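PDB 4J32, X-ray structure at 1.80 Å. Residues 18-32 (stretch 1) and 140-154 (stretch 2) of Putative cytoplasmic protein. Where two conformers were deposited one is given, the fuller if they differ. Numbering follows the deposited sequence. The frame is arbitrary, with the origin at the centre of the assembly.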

# COMPACT_ATOMS: atom_id res chain seq x y z
N SER A 18 -19.22 40.81 3.75
CA SER A 18 -19.57 41.44 2.47
C SER A 18 -19.05 40.56 1.34
O SER A 18 -18.02 39.91 1.48
N PHE A 19 -19.79 40.52 0.24
CA PHE A 19 -19.36 39.69 -0.87
C PHE A 19 -17.95 40.11 -1.31
O PHE A 19 -17.06 39.27 -1.50
N ASN A 20 -17.77 41.41 -1.51
CA ASN A 20 -16.47 41.92 -2.02
C ASN A 20 -15.31 41.53 -1.13
O ASN A 20 -14.26 41.09 -1.62
N GLU A 21 -15.47 41.67 0.19
CA GLU A 21 -14.37 41.29 1.10
C GLU A 21 -14.13 39.77 1.11
O GLU A 21 -13.00 39.32 1.24
N ALA A 22 -15.20 39.00 1.00
CA ALA A 22 -15.08 37.53 0.99
C ALA A 22 -14.35 37.06 -0.26
O ALA A 22 -13.47 36.20 -0.17
N TRP A 23 -14.68 37.65 -1.40
CA TRP A 23 -14.10 37.28 -2.70
C TRP A 23 -12.62 37.63 -2.75
O TRP A 23 -11.78 36.83 -3.22
N LEU A 24 -12.29 38.83 -2.25
CA LEU A 24 -10.90 39.24 -2.14
C LEU A 24 -10.11 38.27 -1.24
O LEU A 24 -8.99 37.87 -1.57
N ALA A 25 -10.66 37.95 -0.09
CA ALA A 25 -9.92 37.10 0.87
C ALA A 25 -9.71 35.69 0.27
O ALA A 25 -8.63 35.12 0.36
N PHE A 26 -10.74 35.17 -0.37
CA PHE A 26 -10.64 33.83 -1.00
C PHE A 26 -9.47 33.75 -1.98
O PHE A 26 -8.72 32.76 -1.99
N ARG A 27 -9.31 34.78 -2.81
CA ARG A 27 -8.21 34.83 -3.76
C ARG A 27 -6.84 34.65 -3.12
O ARG A 27 -5.97 33.99 -3.70
N LYS A 28 -6.65 35.19 -1.91
CA LYS A 28 -5.35 35.11 -1.22
C LYS A 28 -4.94 33.66 -0.97
O LYS A 28 -3.75 33.36 -0.83
N VAL A 29 -5.93 32.78 -0.88
CA VAL A 29 -5.68 31.36 -0.61
C VAL A 29 -6.13 30.43 -1.74
O VAL A 29 -6.23 29.22 -1.53
N ASN A 30 -6.41 30.99 -2.92
CA ASN A 30 -6.82 30.20 -4.07
C ASN A 30 -5.59 29.61 -4.78
O ASN A 30 -5.32 29.87 -5.97
N HIS A 31 -4.83 28.85 -4.02
CA HIS A 31 -3.59 28.25 -4.50
C HIS A 31 -3.54 26.79 -4.08
O HIS A 31 -4.49 26.30 -3.46
N SER A 32 -2.44 26.11 -4.43
CA SER A 32 -2.24 24.71 -4.02
C SER A 32 -2.34 24.60 -2.51
O SER A 32 -2.03 25.56 -1.80
N VAL A 140 -17.73 23.38 -0.68
CA VAL A 140 -18.16 24.70 -0.19
C VAL A 140 -17.22 25.72 -0.81
O VAL A 140 -16.00 25.56 -0.72
N THR A 141 -17.79 26.75 -1.43
CA THR A 141 -16.96 27.78 -2.07
C THR A 141 -17.75 29.10 -2.20
O THR A 141 -18.86 29.21 -1.69
N LEU A 142 -17.16 30.10 -2.87
CA LEU A 142 -17.88 31.32 -3.17
C LEU A 142 -18.34 31.29 -4.62
O LEU A 142 -17.77 30.60 -5.46
N TRP A 143 -19.41 32.05 -4.88
CA TRP A 143 -20.07 32.09 -6.17
C TRP A 143 -20.41 33.54 -6.44
O TRP A 143 -21.02 34.21 -5.59
N ASN A 144 -20.02 34.05 -7.61
CA ASN A 144 -20.25 35.47 -7.90
C ASN A 144 -21.42 35.75 -8.84
O ASN A 144 -21.53 36.85 -9.40
N GLY A 145 -22.30 34.76 -9.02
CA GLY A 145 -23.41 34.86 -9.98
C GLY A 145 -23.13 34.21 -11.33
O GLY A 145 -24.05 33.98 -12.11
N SER A 146 -21.86 33.92 -11.59
CA SER A 146 -21.40 33.36 -12.86
C SER A 146 -20.45 32.18 -12.70
O SER A 146 -20.52 31.22 -13.47
N ILE A 147 -19.55 32.25 -11.72
CA ILE A 147 -18.45 31.27 -11.57
C ILE A 147 -18.13 31.10 -10.08
O ILE A 147 -18.45 31.99 -9.28
N CYS A 148 -17.50 29.98 -9.72
CA CYS A 148 -17.02 29.78 -8.36
C CYS A 148 -15.65 30.44 -8.22
O CYS A 148 -14.94 30.61 -9.20
N SER A 149 -15.29 30.76 -6.99
CA SER A 149 -14.01 31.41 -6.69
C SER A 149 -12.82 30.46 -6.91
O SER A 149 -11.70 30.92 -7.11
N ASP A 150 -13.07 29.15 -6.86
CA ASP A 150 -12.01 28.17 -7.12
C ASP A 150 -12.20 27.44 -8.43
O ASP A 150 -11.63 26.35 -8.64
N GLN A 151 -12.98 28.03 -9.34
CA GLN A 151 -13.27 27.41 -10.63
C GLN A 151 -11.99 26.91 -11.32
O GLN A 151 -11.99 25.87 -11.97
N CYS A 152 -10.91 27.66 -11.09
CA CYS A 152 -9.62 27.33 -11.68
C CYS A 152 -9.08 25.97 -11.21
O CYS A 152 -8.31 25.33 -11.93
N HIS A 153 -9.52 25.51 -10.03
CA HIS A 153 -9.16 24.19 -9.51
C HIS A 153 -10.26 23.15 -9.78
O HIS A 153 -10.00 21.95 -9.67
N LEU A 154 -11.46 23.61 -10.12
CA LEU A 154 -12.62 22.72 -10.32
C LEU A 154 -12.42 21.77 -11.50
O LEU A 154 -12.72 22.11 -12.65

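Helix 19-28 lays one side against strand 140-143 and the loop that follows it, and aromatic rings do most of the packing. Trp 23 leaves the helix sideways, but its t rotamer (chi1 -164°) carries the indole across to the loop. There its six-membered ring is sandwiched: Asn 144 CB lies over one face and Ser 149 CB over the other, each 3.9 Å from the centroid, in CH-pi contacts. Small polar residues suit these places, because each offers a CB to the ring while its polar end takes backbone N-H groups, from the loop for Asn 144 and from the strand for Ser 149. Asn 144, in the p rotamer, accepts at OD1 from Ser 146 N (3.0 Å) and Ile 147 N (2.9 Å); Ser 149, also p, accepts at OG from Leu 142 N (3.2 Å).

Phe 26, again t, points toward the strand. Ser 149 CB sits 3.7 Å from its ring centroid, so one serine methylene serves two aromatic faces. Leu 142, m then t, fills the space beneath the helix, its CD1 3.7 Å from Phe 26 CB and 4.0 Å from Ala 22 CB. Phe 19, t, brings CZ within 3.4 Å of Asn 144 CB.

Beyond the helix the contact turns polar: His 153, m, donates a weak hydrogen bond from NE2 to Asn 30 O (3.3 Å).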

# COMPACT_ATOMS: atom_id res chain seq x y z
CB SER A 18 -19.02 42.86 2.34
OG SER A 18 -17.66 42.87 2.00
CB PHE A 19 -20.30 39.80 -2.08
CG PHE A 19 -19.75 39.13 -3.31
CD1 PHE A 19 -19.84 37.75 -3.45
CD2 PHE A 19 -19.01 39.88 -4.25
CE1 PHE A 19 -19.24 37.12 -4.56
CE2 PHE A 19 -18.44 39.27 -5.34
CZ PHE A 19 -18.56 37.88 -5.50
CB ASN A 20 -16.51 43.44 -2.19
CG ASN A 20 -17.24 43.85 -3.45
OD1 ASN A 20 -17.13 43.18 -4.48
ND2 ASN A 20 -18.00 44.95 -3.38
CB GLU A 21 -14.61 41.78 2.51
CG GLU A 21 -14.55 43.28 2.67
CD GLU A 21 -14.88 43.68 4.09
OE1 GLU A 21 -16.08 43.89 4.35
OE2 GLU A 21 -13.94 43.75 4.92
CB ALA A 22 -16.46 36.89 1.08
CB TRP A 23 -14.85 37.99 -3.83
CG TRP A 23 -14.62 37.40 -5.22
CD1 TRP A 23 -13.77 37.89 -6.19
CD2 TRP A 23 -15.25 36.23 -5.78
NE1 TRP A 23 -13.85 37.10 -7.32
CE2 TRP A 23 -14.74 36.08 -7.10
CE3 TRP A 23 -16.21 35.32 -5.31
CZ2 TRP A 23 -15.15 35.03 -7.95
CZ3 TRP A 23 -16.62 34.27 -6.16
CH2 TRP A 23 -16.08 34.15 -7.47
CB LEU A 24 -10.84 40.67 -1.55
CG LEU A 24 -9.52 41.37 -1.26
CD1 LEU A 24 -9.83 42.87 -1.10
CD2 LEU A 24 -8.79 40.82 -0.03
CB ALA A 25 -10.69 37.00 2.19
CB PHE A 26 -11.95 33.44 -1.70
CG PHE A 26 -12.00 31.96 -2.09
CD1 PHE A 26 -12.66 31.04 -1.27
CD2 PHE A 26 -11.33 31.50 -3.23
CE1 PHE A 26 -12.70 29.67 -1.62
CE2 PHE A 26 -11.35 30.12 -3.58
CZ PHE A 26 -12.03 29.23 -2.76
CB ARG A 27 -8.26 36.14 -4.56
CG ARG A 27 -7.24 36.23 -5.68
CD ARG A 27 -7.32 37.56 -6.41
NE ARG A 27 -8.57 37.72 -7.14
CZ ARG A 27 -9.49 38.64 -6.87
NH1 ARG A 27 -9.29 39.52 -5.88
NH2 ARG A 27 -10.58 38.72 -7.62
CB LYS A 28 -5.35 35.86 0.11
CG LYS A 28 -5.85 37.33 0.06
CD LYS A 28 -5.30 38.17 -1.08
CE LYS A 28 -3.85 38.57 -0.89
NZ LYS A 28 -3.45 39.56 -1.95
CB VAL A 29 -6.28 30.91 0.77
CG1 VAL A 29 -5.53 31.59 1.92
CG2 VAL A 29 -7.80 31.20 0.86
CB ASN A 30 -7.74 31.01 -5.02
CG ASN A 30 -8.40 30.13 -6.06
OD1 ASN A 30 -8.75 28.98 -5.79
ND2 ASN A 30 -8.52 30.66 -7.28
CB HIS A 31 -2.38 28.99 -3.92
CG HIS A 31 -2.40 30.45 -4.24
ND1 HIS A 31 -2.08 30.93 -5.49
CD2 HIS A 31 -2.77 31.52 -3.50
CE1 HIS A 31 -2.21 32.25 -5.50
NE2 HIS A 31 -2.63 32.63 -4.31
CB SER A 32 -0.89 24.18 -4.50
OG SER A 32 0.20 24.73 -3.77
CB VAL A 140 -18.00 24.88 1.34
CG1 VAL A 140 -18.81 26.11 1.83
CG2 VAL A 140 -18.34 23.64 2.12
CB THR A 141 -16.37 27.30 -3.44
OG1 THR A 141 -15.34 28.20 -3.88
CG2 THR A 141 -17.44 27.16 -4.48
CB LEU A 142 -17.01 32.57 -2.94
CG LEU A 142 -16.44 32.71 -1.52
CD1 LEU A 142 -15.65 33.99 -1.48
CD2 LEU A 142 -17.55 32.76 -0.49
CB TRP A 143 -21.33 31.19 -6.10
CG TRP A 143 -22.29 31.35 -7.24
CD1 TRP A 143 -23.45 32.08 -7.25
CD2 TRP A 143 -22.17 30.76 -8.55
NE1 TRP A 143 -24.07 31.96 -8.48
CE2 TRP A 143 -23.31 31.16 -9.29
CE3 TRP A 143 -21.23 29.91 -9.15
CZ2 TRP A 143 -23.52 30.75 -10.61
CZ3 TRP A 143 -21.45 29.51 -10.46
CH2 TRP A 143 -22.58 29.93 -11.18
CB ASN A 144 -18.96 36.13 -8.42
CG ASN A 144 -18.64 35.72 -9.85
OD1 ASN A 144 -19.31 34.85 -10.42
ND2 ASN A 144 -17.62 36.34 -10.43
CB SER A 146 -20.65 34.43 -13.66
OG SER A 146 -21.47 35.56 -13.88
CB ILE A 147 -17.12 31.70 -12.31
CG1 ILE A 147 -16.57 33.03 -11.73
CG2 ILE A 147 -17.32 31.77 -13.82
CD1 ILE A 147 -15.10 33.34 -12.06
CB CYS A 148 -16.86 28.30 -8.01
SG CYS A 148 -18.43 27.39 -8.07
CB SER A 149 -14.02 31.93 -5.26
OG SER A 149 -14.46 30.93 -4.35
CB ASP A 150 -11.84 27.19 -5.94
CG ASP A 150 -13.14 26.46 -5.59
OD1 ASP A 150 -14.21 26.79 -6.12
OD2 ASP A 150 -13.06 25.55 -4.75
CB GLN A 151 -14.07 28.35 -11.54
CG GLN A 151 -14.78 27.59 -12.67
CD GLN A 151 -16.27 27.90 -12.78
OE1 GLN A 151 -17.02 27.90 -11.79
NE2 GLN A 151 -16.71 28.13 -14.01
CB CYS A 152 -8.59 28.44 -11.43
SG CYS A 152 -7.57 28.24 -9.95
CB HIS A 153 -8.87 24.26 -8.00
CG HIS A 153 -7.92 25.34 -7.62
ND1 HIS A 153 -6.56 25.26 -7.83
CD2 HIS A 153 -8.14 26.55 -7.04
CE1 HIS A 153 -5.98 26.36 -7.40
NE2 HIS A 153 -6.91 27.16 -6.92
CB LEU A 154 -13.93 23.52 -10.43
CG LEU A 154 -14.45 24.19 -9.15
CD1 LEU A 154 -15.79 24.88 -9.39
CD2 LEU A 154 -14.57 23.22 -7.98